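Local coordinates for protein dihydroxyacetone kinase (Citrobacter freundii, PDB 1UN8) that catalyses the ATP-dependent phosphorylation of dihydroxyacetone to dihydroxyacetone phosphate, working as a homodimer that needs divalent metal ions, at residues E422-V427 against V434-F439; T415-I420 against T441-K446; C104-K109 against L116-A121; K124-R127 against V132-L135; N238-K243 against F303-I308. All coordinates share one frame; numbering follows the deposited sequence.

Contact 1 of 5, residues E422-V427 against V434-F439; sequences ERLTVV and VLMSIF
A chi1 of 46° at Thr425 sends OG1 between its own backbone N and carbonyl carbon and places the methyl CG2 anti to the carbonyl carbon, beside the backbone N, aimed at the helix 434-439. On that helix Ser437 keeps OG anti to its carbonyl carbon (chi1 -79°), which carries the hydroxyl into the gap between the two backbones. There Ser437 OG accepts a bent hydrogen bond from Thr425 N, 3.1 Å long with an angle of 138° at the hydrogen. Thr425 OG1 adds a weak bond to the same oxygen, and Ser437 OG in turn bonds to the carbonyl oxygen of Gly421, so a buried hydroxyl stitches two helices together. Beside it the methyl Thr425 CG2 packs 3.4 Å from Val434 CA. On the next flank Leu424 extends CD1 to within 3.5 Å of Met436 CB. The Met436 chain then bends twice and leads off to touch the bound phospholipid and the ATP-site residue Met477, while Leu120 of the second subunit packs on Thr425 and Ser437. Segments 422-427 and 434-439 run antiparallel, with axes 7.8 Å apart; the helices they lie on, 413-427 and 430-448, form an antiparallel helical hairpin, part of the eight-helix barrel that holds the lipid.

Contact 2 of 5, residues T415-I420 against T441-K446; sequences TLFALI and TAAGQK
Phe417 and Gly444 face each other where segments 415-420 and 441-446, nearly antiparallel at 164°, bring their axes to 7.4 Å. Gly444 has no side chain, and its bare CA sits 3.5 Å from Phe417 CB; the CA atoms of the pair are 4.6 Å apart, and the lack of a CB on the glycine, on the side that faces Phe417 and Ala418, suits this close approach. Ala418, next along its helix, presents its backbone N to the same glycine CA. The phenyl ring of Phe417, with CG anti to the carbonyl carbon (chi1 -80°), projects across the neighbouring helix, past Gly444 toward Ala443. Its edge meets the peptide there, with Gly444 N near the ring plane, and CD1 comes 3.6 Å from the methyl of Ala443, which approaches the ring obliquely. The interface is thus apolar and rests on one phenylalanine set against a glycine and an alanine. Phe417 also touches the bound phospholipid, meets the ring of Phe440 edge to face, and packs on Leu457 of helix 453-468. Ala418 and Gln445 pack on Arg127 of the second subunit, so the two barrel helices, 413-427 and 430-448, adjoin both the lipid and helix 112-127 of the partner chain.

Contact 3 of 5, residues C104-K109 against L116-A121; sequences CLLIVK and LNFGLA
The first half of a beta-alpha-beta unit is held together here: strand 104-109 and the helix 112-127 that follows it meet through Leu106, Val108 and Phe118. Phe118 is the centrepiece. Its CG stands anti to the carbonyl carbon (chi1 -80°), which drops the ring from the helix onto the strand. Val108 answers with CG2, placed 3.6 Å from Phe118 CG. This methyl lies over one face of the ring, 4.0 Å from the centroid and 26° off the normal, displaced toward the rim on the CB side; the geometry is that of a CH-pi contact. Leu106, two residues earlier and on the same face of the strand, meets the base of the same side chain. Its CD1 lies near the ring plane but is closest to the helix backbone, 3.7 Å from Phe118 O, with Phe118 CB at 4.2 Å. One aromatic residue is therefore met over its ring face by a valine and at its backbone and CB by a leucine. The strand ends at Lys109, a substrate-binding residue, and Val108 adjoins Asp114, another, so the packing adjoins the dihydroxyacetone site. Helix 88-98 covers the same side of the sheet, with Val91 on Phe118 and Ile95 on Leu106, while Ile107 points to the opposite side against helix 155-167. The neighbouring strand 132-137 adds Val132 against Leu106 and Met134 against Val108.

Contact 4 of 5, residues K124-R127 against V132-L135; sequences KARR and VEML
Arg126, in the last turns of helix 112-127, and Val132, at the start of strand 132-137, bring their CA atoms to 6.6 Å as the chain turns back from one element into the other. This is the closing half of a beta-alpha-beta unit, the return from helix to sheet. Apolar packing is slight: the methyl of Ala125 touches Val132 CG2 at 3.8 Å, next to Leu92 and Ile95 of helix 88-98. The polar part belongs to Arg126. Its chain is extended from CG to NE (chi2 174°, chi3 173°), long enough to carry the guanidinium out of the helix and alongside the edge of the strand. NH2 donates a hydrogen bond to Val132 O, 2.7 Å long and fairly straight at 159°. The oxygen lies close to the guanidinium plane, although the donor sits above the plane of the carbonyl; a longer bond from NE to the same oxygen is weak. Two donors of one group thus turn to a single carbonyl. Glu133 folds back at chi2 and offers its carboxylate at the guanidinium edge, a long salt bridge, and also packs on Leu172 and Leu176 of helix 172-184. Arg126 also packs on Gln463 of the second subunit. Water completes the join: one molecule accepts from Arg126 NE and from Val132 N, and a second gives a hydrogen bond to Glu133 OE1, 3.2 Å away, while accepting another from Met134 N, also at 3.2 Å.

Contact 5 of 5, residues N238-K243 against F303-I308; sequences NLMVDK and FSLTAI
Sulfur-aromatic contact comes first: Met240 of helix 233-247 and Phe303 of strand 301-309 form a Met-aromatic pair. Met240 SD lies 3.7 Å from Phe303 CE1, and equally near CZ, so the sulfur addresses the far rim of the ring and not its centre. Measured to the centroid the distance is 4.5 Å, with the sulfur 53° off the ring normal, an oblique approach. The Met240 chain runs straight through chi2 and bends at chi3 (87°), which turns the terminal methyl CE toward the strand, 3.9 Å from the same Phe303 CE1. Phe303 contributes through its own first torsion: CG is wedged between the backbone N and the carbonyl carbon (chi1 67°), and the ring stands out across the strand, toward the helix.

Aliphatic packing is the second kind. Met240 CB approaches Leu305 CD1 at 4.3 Å, a looser touch than the first, and Leu305 rests in addition on Ile258 of strand 254-260. Val191 of strand 186-192 touches both Met240 and Phe303, and Met269 and Ile272 of helix 266-277 lie against the Phe303 ring, which also meets Phe5 of the second subunit edge to face.

Every touching residue is buried, and what passes between helix and strand is apolar and sulfur-aromatic. The chemistry is consistent with a join held by apolar packing and the weak attraction of sulfur for the ring, while the strand's backbone is bonded to its neighbours in the sheet.

From the N terminus, contact 3 closes first, a short loop from strand 104-109 to its helix; contact 4 follows in series, returning that helix to strand 132-137. They share helix 112-127, and the strands pair directly, Leu106 N and O lying 2.7 Å from Glu133 O and 2.8 Å from Leu135 N. Contact 5 then spans 59 residues to set a helix on the second sheet of the same DhaK region. Far along the chain, contact 2 closes round contact 1, both within one helical hairpin of the lipid-binding barrel. None cross. Contacts 1 and 3 have centres about 70 Å apart in one chain, yet the helix of contact 3 packs on contact 1 of the second subunit.

Contact 1 of 5, residues E422-V427 against V434-F439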
# COMPACT_ATOMS: atom_id res chain seq x y z
N GLU A 422 -7.68 -42.10 8.74
CA GLU A 422 -7.09 -41.75 7.47
C GLU A 422 -8.11 -41.75 6.34
O GLU A 422 -8.07 -40.89 5.46
CB GLU A 422 -5.98 -42.74 7.13
CG GLU A 422 -5.18 -42.39 5.89
CD GLU A 422 -4.35 -43.56 5.38
OE1 GLU A 422 -4.93 -44.50 4.79
OE2 GLU A 422 -3.11 -43.53 5.57
N ARG A 423 -9.03 -42.69 6.37
CA ARG A 423 -10.02 -42.81 5.31
C ARG A 423 -11.25 -41.89 5.33
O ARG A 423 -11.79 -41.56 4.28
CB ARG A 423 -10.48 -44.27 5.22
CG ARG A 423 -9.38 -45.27 4.91
CD ARG A 423 -9.53 -45.85 3.51
NE ARG A 423 -9.14 -44.89 2.47
CZ ARG A 423 -9.74 -44.78 1.29
NH1 ARG A 423 -10.77 -45.57 0.98
NH2 ARG A 423 -9.31 -43.89 0.41
N LEU A 424 -11.70 -41.47 6.51
CA LEU A 424 -12.90 -40.64 6.58
C LEU A 424 -12.88 -39.34 5.77
O LEU A 424 -13.79 -39.12 4.97
CB LEU A 424 -13.24 -40.35 8.05
CG LEU A 424 -13.66 -41.58 8.87
CD1 LEU A 424 -14.16 -41.15 10.25
CD2 LEU A 424 -14.75 -42.35 8.14
N THR A 425 -11.88 -38.48 5.97
CA THR A 425 -11.82 -37.22 5.22
C THR A 425 -11.82 -37.41 3.71
O THR A 425 -12.24 -36.52 2.96
CB THR A 425 -10.57 -36.40 5.57
OG1 THR A 425 -9.43 -37.25 5.55
CG2 THR A 425 -10.72 -35.75 6.93
N VAL A 426 -11.33 -38.56 3.26
CA VAL A 426 -11.28 -38.83 1.84
C VAL A 426 -12.68 -39.04 1.28
O VAL A 426 -12.97 -38.66 0.14
CB VAL A 426 -10.43 -40.08 1.54
CG1 VAL A 426 -10.49 -40.43 0.05
CG2 VAL A 426 -8.99 -39.82 1.97
N VAL A 427 -13.55 -39.64 2.08
CA VAL A 427 -14.91 -39.91 1.65
C VAL A 427 -15.92 -38.91 2.20
O VAL A 427 -17.00 -38.73 1.63
CB VAL A 427 -15.31 -41.34 2.06
CG1 VAL A 427 -16.75 -41.61 1.66
CG2 VAL A 427 -14.38 -42.34 1.40
N VAL A 434 -13.22 -33.95 8.48
CA VAL A 434 -12.00 -33.58 9.18
C VAL A 434 -12.10 -33.84 10.67
O VAL A 434 -11.18 -34.39 11.28
CB VAL A 434 -11.65 -32.10 8.94
CG1 VAL A 434 -10.43 -31.70 9.76
CG2 VAL A 434 -11.39 -31.88 7.46
N LEU A 435 -13.22 -33.43 11.26
CA LEU A 435 -13.41 -33.63 12.69
C LEU A 435 -13.39 -35.12 13.03
O LEU A 435 -12.71 -35.54 13.97
CB LEU A 435 -14.73 -33.00 13.13
CG LEU A 435 -14.73 -31.47 13.20
CD1 LEU A 435 -16.16 -30.94 13.29
CD2 LEU A 435 -13.93 -31.02 14.40
N MET A 436 -14.13 -35.93 12.28
CA MET A 436 -14.14 -37.36 12.55
C MET A 436 -12.73 -37.96 12.37
O MET A 436 -12.33 -38.85 13.13
CB MET A 436 -15.14 -38.09 11.64
CG MET A 436 -16.61 -37.87 12.01
SD MET A 436 -16.92 -37.99 13.80
CE MET A 436 -16.92 -39.75 14.03
N SER A 437 -11.99 -37.48 11.37
CA SER A 437 -10.64 -37.99 11.15
C SER A 437 -9.77 -37.61 12.32
O SER A 437 -8.94 -38.39 12.78
CB SER A 437 -10.05 -37.44 9.85
OG SER A 437 -10.58 -38.14 8.73
N ILE A 438 -9.96 -36.39 12.82
CA ILE A 438 -9.21 -35.94 13.97
C ILE A 438 -9.51 -36.88 15.15
O ILE A 438 -8.60 -37.37 15.82
CB ILE A 438 -9.62 -34.52 14.36
CG1 ILE A 438 -9.07 -33.54 13.32
CG2 ILE A 438 -9.15 -34.20 15.77
CD1 ILE A 438 -9.53 -32.13 13.51
N PHE A 439 -10.79 -37.11 15.38
CA PHE A 439 -11.24 -37.97 16.46
C PHE A 439 -10.53 -39.32 16.45
O PHE A 439 -9.82 -39.66 17.39
CB PHE A 439 -12.76 -38.18 16.32
CG PHE A 439 -13.36 -39.01 17.43
CD1 PHE A 439 -13.60 -38.46 18.68
CD2 PHE A 439 -13.71 -40.34 17.20
CE1 PHE A 439 -14.19 -39.22 19.69
CE2 PHE A 439 -14.30 -41.11 18.20
CZ PHE A 439 -14.54 -40.54 19.45

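Contact 2 of 5, residues T415-I420 against T441-K446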
# COMPACT_ATOMS: atom_id res chain seq x y z
N THR A 415 -4.35 -49.57 15.11
CA THR A 415 -4.18 -49.46 13.67
C THR A 415 -5.54 -49.30 12.99
O THR A 415 -5.65 -48.60 11.98
CB THR A 415 -3.46 -50.71 13.13
OG1 THR A 415 -2.23 -50.88 13.85
CG2 THR A 415 -3.14 -50.55 11.65
N LEU A 416 -6.57 -49.95 13.53
CA LEU A 416 -7.90 -49.83 12.96
C LEU A 416 -8.37 -48.40 13.02
O LEU A 416 -8.83 -47.85 12.02
CB LEU A 416 -8.91 -50.70 13.71
CG LEU A 416 -10.34 -50.52 13.18
CD1 LEU A 416 -10.42 -51.03 11.74
CD2 LEU A 416 -11.32 -51.26 14.07
N PHE A 417 -8.26 -47.78 14.19
CA PHE A 417 -8.68 -46.40 14.35
C PHE A 417 -7.86 -45.52 13.41
O PHE A 417 -8.41 -44.69 12.67
CB PHE A 417 -8.50 -45.93 15.80
CG PHE A 417 -9.61 -46.37 16.73
CD1 PHE A 417 -9.70 -45.86 18.03
CD2 PHE A 417 -10.57 -47.30 16.32
CE1 PHE A 417 -10.71 -46.26 18.89
CE2 PHE A 417 -11.59 -47.70 17.17
CZ PHE A 417 -11.66 -47.18 18.46
N ALA A 418 -6.55 -45.71 13.43
CA ALA A 418 -5.65 -44.94 12.58
C ALA A 418 -6.08 -45.07 11.11
O ALA A 418 -5.98 -44.12 10.35
CB ALA A 418 -4.22 -45.43 12.76
N LEU A 419 -6.55 -46.25 10.73
CA LEU A 419 -6.98 -46.47 9.36
C LEU A 419 -8.27 -45.72 9.04
O LEU A 419 -8.40 -45.13 7.96
CB LEU A 419 -7.17 -47.96 9.08
CG LEU A 419 -7.68 -48.22 7.66
CD1 LEU A 419 -6.68 -47.67 6.65
CD2 LEU A 419 -7.89 -49.71 7.47
N ILE A 420 -9.21 -45.75 9.97
CA ILE A 420 -10.48 -45.05 9.80
C ILE A 420 -10.17 -43.56 9.74
O ILE A 420 -10.66 -42.84 8.86
CB ILE A 420 -11.45 -45.33 10.98
CG1 ILE A 420 -11.87 -46.80 10.97
CG2 ILE A 420 -12.68 -44.44 10.89
CD1 ILE A 420 -12.62 -47.23 12.21
N THR A 441 -7.97 -40.42 14.58
CA THR A 441 -6.52 -40.35 14.50
C THR A 441 -5.93 -40.21 15.90
O THR A 441 -5.03 -40.96 16.28
CB THR A 441 -6.07 -39.15 13.64
OG1 THR A 441 -6.59 -39.31 12.32
CG2 THR A 441 -4.55 -39.09 13.57
N ALA A 442 -6.46 -39.26 16.66
CA ALA A 442 -6.00 -39.03 18.02
C ALA A 442 -6.36 -40.22 18.91
O ALA A 442 -5.60 -40.57 19.83
CB ALA A 442 -6.63 -37.76 18.58
N ALA A 443 -7.50 -40.86 18.65
CA ALA A 443 -7.92 -42.01 19.43
C ALA A 443 -6.98 -43.16 19.16
O ALA A 443 -6.51 -43.82 20.08
CB ALA A 443 -9.34 -42.40 19.07
N GLY A 444 -6.72 -43.40 17.88
CA GLY A 444 -5.85 -44.48 17.47
C GLY A 444 -4.49 -44.34 18.11
O GLY A 444 -3.85 -45.34 18.44
N GLN A 445 -4.04 -43.11 18.29
CA GLN A 445 -2.75 -42.84 18.89
C GLN A 445 -2.75 -43.02 20.40
O GLN A 445 -1.73 -43.39 20.99
CB GLN A 445 -2.27 -41.44 18.53
CG GLN A 445 -1.49 -41.41 17.24
CD GLN A 445 -0.24 -42.25 17.33
OE1 GLN A 445 0.69 -41.91 18.08
NE2 GLN A 445 -0.20 -43.36 16.59
N LYS A 446 -3.87 -42.74 21.04
CA LYS A 446 -3.95 -42.90 22.48
C LYS A 446 -3.88 -44.40 22.76
O LYS A 446 -3.27 -44.83 23.74
CB LYS A 446 -5.25 -42.31 23.00
CG LYS A 446 -5.31 -42.20 24.52
CD LYS A 446 -4.18 -41.33 25.05
CE LYS A 446 -4.30 -41.15 26.56
NZ LYS A 446 -3.15 -40.40 27.13

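Contact 3 of 5, residues C104-K109 against L116-A121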
# COMPACT_ATOMS: atom_id res chain seq x y z
N CYS A 104 21.88 25.59 -4.48
CA CYS A 104 20.92 24.49 -4.43
C CYS A 104 20.35 24.14 -5.79
O CYS A 104 20.23 24.98 -6.69
CB CYS A 104 19.76 24.83 -3.51
SG CYS A 104 18.65 26.06 -4.20
N LEU A 105 20.00 22.86 -5.93
CA LEU A 105 19.40 22.34 -7.14
C LEU A 105 17.93 22.04 -6.87
O LEU A 105 17.60 21.26 -5.97
CB LEU A 105 20.11 21.05 -7.56
CG LEU A 105 19.34 20.20 -8.56
CD1 LEU A 105 19.16 21.01 -9.84
CD2 LEU A 105 20.06 18.88 -8.83
N LEU A 106 17.04 22.68 -7.62
CA LEU A 106 15.61 22.43 -7.47
C LEU A 106 15.28 21.29 -8.45
O LEU A 106 15.60 21.37 -9.64
CB LEU A 106 14.79 23.67 -7.82
CG LEU A 106 15.03 24.96 -7.03
CD1 LEU A 106 14.12 26.06 -7.57
CD2 LEU A 106 14.80 24.75 -5.54
N ILE A 107 14.69 20.20 -7.95
CA ILE A 107 14.30 19.10 -8.81
C ILE A 107 12.77 19.19 -8.92
O ILE A 107 12.04 18.95 -7.94
CB ILE A 107 14.70 17.74 -8.21
CG1 ILE A 107 16.22 17.71 -7.96
CG2 ILE A 107 14.26 16.60 -9.16
CD1 ILE A 107 16.96 16.62 -8.67
N VAL A 108 12.28 19.53 -10.11
CA VAL A 108 10.84 19.69 -10.32
C VAL A 108 10.19 18.74 -11.33
O VAL A 108 10.67 18.60 -12.45
CB VAL A 108 10.54 21.13 -10.75
CG1 VAL A 108 9.05 21.32 -10.98
CG2 VAL A 108 11.03 22.09 -9.68
N LYS A 109 9.09 18.11 -10.92
CA LYS A 109 8.35 17.21 -11.80
C LYS A 109 7.68 18.09 -12.86
O LYS A 109 7.26 19.20 -12.56
CB LYS A 109 7.31 16.40 -11.01
CG LYS A 109 7.94 15.44 -10.00
CD LYS A 109 6.92 14.46 -9.39
CE LYS A 109 5.77 15.17 -8.68
NZ LYS A 109 6.21 16.15 -7.66
N LEU A 116 6.29 26.95 -12.86
CA LEU A 116 6.11 28.38 -12.69
C LEU A 116 6.39 28.85 -11.26
O LEU A 116 7.00 29.90 -11.06
CB LEU A 116 4.69 28.79 -13.08
CG LEU A 116 4.31 28.57 -14.55
CD1 LEU A 116 2.94 29.15 -14.80
CD2 LEU A 116 5.34 29.22 -15.46
N ASN A 117 5.97 28.09 -10.26
CA ASN A 117 6.19 28.53 -8.89
C ASN A 117 7.60 28.33 -8.38
O ASN A 117 8.12 29.21 -7.70
CB ASN A 117 5.19 27.87 -7.94
CG ASN A 117 3.88 28.61 -7.91
OD1 ASN A 117 3.61 29.48 -8.76
ND2 ASN A 117 3.04 28.28 -6.94
N PHE A 118 8.22 27.20 -8.70
CA PHE A 118 9.59 27.00 -8.27
C PHE A 118 10.44 27.96 -9.10
O PHE A 118 11.46 28.47 -8.63
CB PHE A 118 10.06 25.57 -8.51
CG PHE A 118 9.60 24.58 -7.48
CD1 PHE A 118 8.28 24.14 -7.46
CD2 PHE A 118 10.49 24.08 -6.54
CE1 PHE A 118 7.86 23.21 -6.51
CE2 PHE A 118 10.08 23.15 -5.59
CZ PHE A 118 8.77 22.71 -5.57
N GLY A 119 10.01 28.21 -10.34
CA GLY A 119 10.74 29.10 -11.22
C GLY A 119 10.80 30.53 -10.73
O GLY A 119 11.89 31.10 -10.61
N LEU A 120 9.65 31.14 -10.44
CA LEU A 120 9.68 32.50 -9.94
C LEU A 120 10.49 32.52 -8.64
O LEU A 120 11.17 33.49 -8.34
CB LEU A 120 8.26 33.02 -9.67
CG LEU A 120 8.18 34.44 -9.11
CD1 LEU A 120 9.12 35.37 -9.87
CD2 LEU A 120 6.74 34.94 -9.22
N ALA A 121 10.43 31.42 -7.89
CA ALA A 121 11.18 31.32 -6.64
C ALA A 121 12.68 31.37 -6.90
O ALA A 121 13.41 32.10 -6.24
CB ALA A 121 10.82 30.02 -5.91

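Contact 4 of 5, residues K124-R127 against V132-L135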
# COMPACT_ATOMS: atom_id res chain seq x y z
N LYS A 124 13.68 34.88 -7.75
CA LYS A 124 13.73 35.76 -6.59
C LYS A 124 14.93 35.41 -5.71
O LYS A 124 15.47 36.26 -5.01
CB LYS A 124 12.44 35.66 -5.77
CG LYS A 124 11.25 36.30 -6.42
CD LYS A 124 10.09 36.43 -5.45
CE LYS A 124 8.98 37.29 -6.05
NZ LYS A 124 7.91 37.59 -5.06
N ALA A 125 15.34 34.15 -5.77
CA ALA A 125 16.46 33.68 -4.98
C ALA A 125 17.75 34.22 -5.56
O ALA A 125 18.65 34.67 -4.84
CB ALA A 125 16.49 32.16 -4.96
N ARG A 126 17.84 34.18 -6.89
CA ARG A 126 19.02 34.66 -7.59
C ARG A 126 19.24 36.13 -7.31
O ARG A 126 20.38 36.57 -7.17
CB ARG A 126 18.88 34.39 -9.09
CG ARG A 126 19.13 32.94 -9.45
CD ARG A 126 18.86 32.65 -10.90
NE ARG A 126 19.26 31.29 -11.24
CZ ARG A 126 18.85 30.64 -12.32
NH1 ARG A 126 18.01 31.23 -13.16
NH2 ARG A 126 19.27 29.40 -12.56
N ARG A 127 18.16 36.90 -7.23
CA ARG A 127 18.29 38.32 -6.95
C ARG A 127 18.87 38.52 -5.54
O ARG A 127 19.48 39.54 -5.23
CB ARG A 127 16.94 39.02 -7.06
CG ARG A 127 16.96 40.45 -6.57
CD ARG A 127 15.64 41.15 -6.80
NE ARG A 127 15.60 42.44 -6.12
CZ ARG A 127 15.49 42.59 -4.80
NH1 ARG A 127 15.40 41.52 -4.01
NH2 ARG A 127 15.47 43.80 -4.26
N VAL A 132 21.31 29.16 -7.84
CA VAL A 132 20.25 28.19 -8.05
C VAL A 132 20.20 27.58 -9.44
O VAL A 132 20.49 28.25 -10.44
CB VAL A 132 18.88 28.83 -7.79
CG1 VAL A 132 17.81 27.75 -7.70
CG2 VAL A 132 18.93 29.67 -6.52
N GLU A 133 19.84 26.31 -9.49
CA GLU A 133 19.69 25.59 -10.75
C GLU A 133 18.39 24.78 -10.65
O GLU A 133 18.01 24.33 -9.57
CB GLU A 133 20.88 24.66 -11.00
CG GLU A 133 22.18 25.37 -11.38
CD GLU A 133 22.03 26.34 -12.55
OE1 GLU A 133 21.19 26.10 -13.44
OE2 GLU A 133 22.77 27.35 -12.57
N MET A 134 17.71 24.62 -11.78
CA MET A 134 16.47 23.86 -11.79
C MET A 134 16.47 22.76 -12.84
O MET A 134 16.81 23.00 -14.00
CB MET A 134 15.29 24.79 -12.04
CG MET A 134 13.96 24.08 -11.99
SD MET A 134 12.56 25.23 -11.91
CE MET A 134 11.72 24.69 -13.38
N LEU A 135 16.09 21.55 -12.43
CA LEU A 135 16.02 20.43 -13.36
C LEU A 135 14.59 19.91 -13.42
O LEU A 135 14.08 19.35 -12.44
CB LEU A 135 16.94 19.29 -12.91
CG LEU A 135 16.77 18.00 -13.72
CD1 LEU A 135 17.16 18.29 -15.16
CD2 LEU A 135 17.62 16.87 -13.16
O HOH W 1 22.06 30.84 -10.18
O HOH W 2 18.12 26.63 -14.29

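Contact 5 of 5, residues N238-K243 against F303-I308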
# COMPACT_ATOMS: atom_id res chain seq x y z
N ASN A 238 3.56 -6.98 -20.36
CA ASN A 238 4.34 -7.12 -21.59
C ASN A 238 4.11 -5.94 -22.52
O ASN A 238 5.02 -5.48 -23.21
CB ASN A 238 4.00 -8.43 -22.30
CG ASN A 238 4.57 -9.65 -21.57
OD1 ASN A 238 5.69 -9.61 -21.04
ND2 ASN A 238 3.81 -10.74 -21.57
N LEU A 239 2.88 -5.42 -22.54
CA LEU A 239 2.59 -4.28 -23.37
C LEU A 239 3.45 -3.12 -22.89
O LEU A 239 4.04 -2.39 -23.69
CB LEU A 239 1.11 -3.93 -23.26
CG LEU A 239 0.66 -2.57 -23.81
CD1 LEU A 239 1.23 -2.33 -25.20
CD2 LEU A 239 -0.87 -2.52 -23.84
N MET A 240 3.52 -2.98 -21.57
CA MET A 240 4.30 -1.92 -20.95
C MET A 240 5.77 -2.12 -21.23
O MET A 240 6.50 -1.18 -21.54
CB MET A 240 4.04 -1.90 -19.45
CG MET A 240 2.67 -1.36 -19.09
SD MET A 240 2.23 -1.46 -17.32
CE MET A 240 2.93 0.08 -16.67
N VAL A 241 6.22 -3.37 -21.14
CA VAL A 241 7.61 -3.66 -21.39
C VAL A 241 8.00 -3.32 -22.83
O VAL A 241 9.11 -2.84 -23.08
CB VAL A 241 7.93 -5.13 -21.08
CG1 VAL A 241 9.32 -5.51 -21.59
CG2 VAL A 241 7.86 -5.34 -19.58
N ASP A 242 7.10 -3.57 -23.77
CA ASP A 242 7.41 -3.26 -25.16
C ASP A 242 7.71 -1.77 -25.29
O ASP A 242 8.77 -1.38 -25.78
CB ASP A 242 6.25 -3.62 -26.09
CG ASP A 242 6.14 -5.12 -26.33
OD1 ASP A 242 7.20 -5.78 -26.41
OD2 ASP A 242 5.00 -5.62 -26.45
N LYS A 243 6.77 -0.94 -24.83
CA LYS A 243 6.93 0.50 -24.90
C LYS A 243 8.18 0.97 -24.18
O LYS A 243 8.83 1.92 -24.62
CB LYS A 243 5.68 1.19 -24.35
CG LYS A 243 4.48 0.89 -25.21
CD LYS A 243 3.23 1.59 -24.77
CE LYS A 243 2.09 1.28 -25.73
NZ LYS A 243 2.49 1.58 -27.15
N PHE A 303 -0.05 0.80 -11.08
CA PHE A 303 1.37 0.68 -10.73
C PHE A 303 2.18 1.26 -11.86
O PHE A 303 1.66 1.48 -12.95
CB PHE A 303 1.75 -0.80 -10.51
CG PHE A 303 1.69 -1.64 -11.76
CD1 PHE A 303 2.78 -1.72 -12.63
CD2 PHE A 303 0.53 -2.35 -12.08
CE1 PHE A 303 2.73 -2.48 -13.80
CE2 PHE A 303 0.46 -3.13 -13.25
CZ PHE A 303 1.56 -3.19 -14.11
N SER A 304 3.45 1.56 -11.61
CA SER A 304 4.30 2.09 -12.67
C SER A 304 5.59 1.31 -12.74
O SER A 304 6.02 0.73 -11.75
CB SER A 304 4.54 3.58 -12.47
OG SER A 304 5.24 3.83 -11.26
N LEU A 305 6.19 1.28 -13.92
CA LEU A 305 7.45 0.61 -14.13
C LEU A 305 8.44 1.64 -14.64
O LEU A 305 8.20 2.28 -15.67
CB LEU A 305 7.30 -0.50 -15.16
CG LEU A 305 6.49 -1.70 -14.71
CD1 LEU A 305 6.27 -2.65 -15.88
CD2 LEU A 305 7.21 -2.40 -13.57
N THR A 306 9.53 1.82 -13.90
CA THR A 306 10.57 2.76 -14.30
C THR A 306 11.89 2.05 -14.58
O THR A 306 12.40 1.30 -13.74
CB THR A 306 10.85 3.81 -13.22
OG1 THR A 306 9.68 4.59 -13.00
CG2 THR A 306 11.97 4.72 -13.68
N ALA A 307 12.44 2.29 -15.77
CA ALA A 307 13.71 1.70 -16.16
C ALA A 307 14.74 2.82 -16.26
O ALA A 307 14.48 3.86 -16.87
CB ALA A 307 13.58 0.99 -17.50
N ILE A 308 15.88 2.62 -15.62
CA ILE A 308 16.99 3.57 -15.66
C ILE A 308 18.22 2.84 -16.21
O ILE A 308 18.55 1.75 -15.75
CB ILE A 308 17.32 4.14 -14.27
CG1 ILE A 308 18.56 5.03 -14.38
CG2 ILE A 308 17.56 3.01 -13.26
CD1 ILE A 308 18.35 6.42 -13.84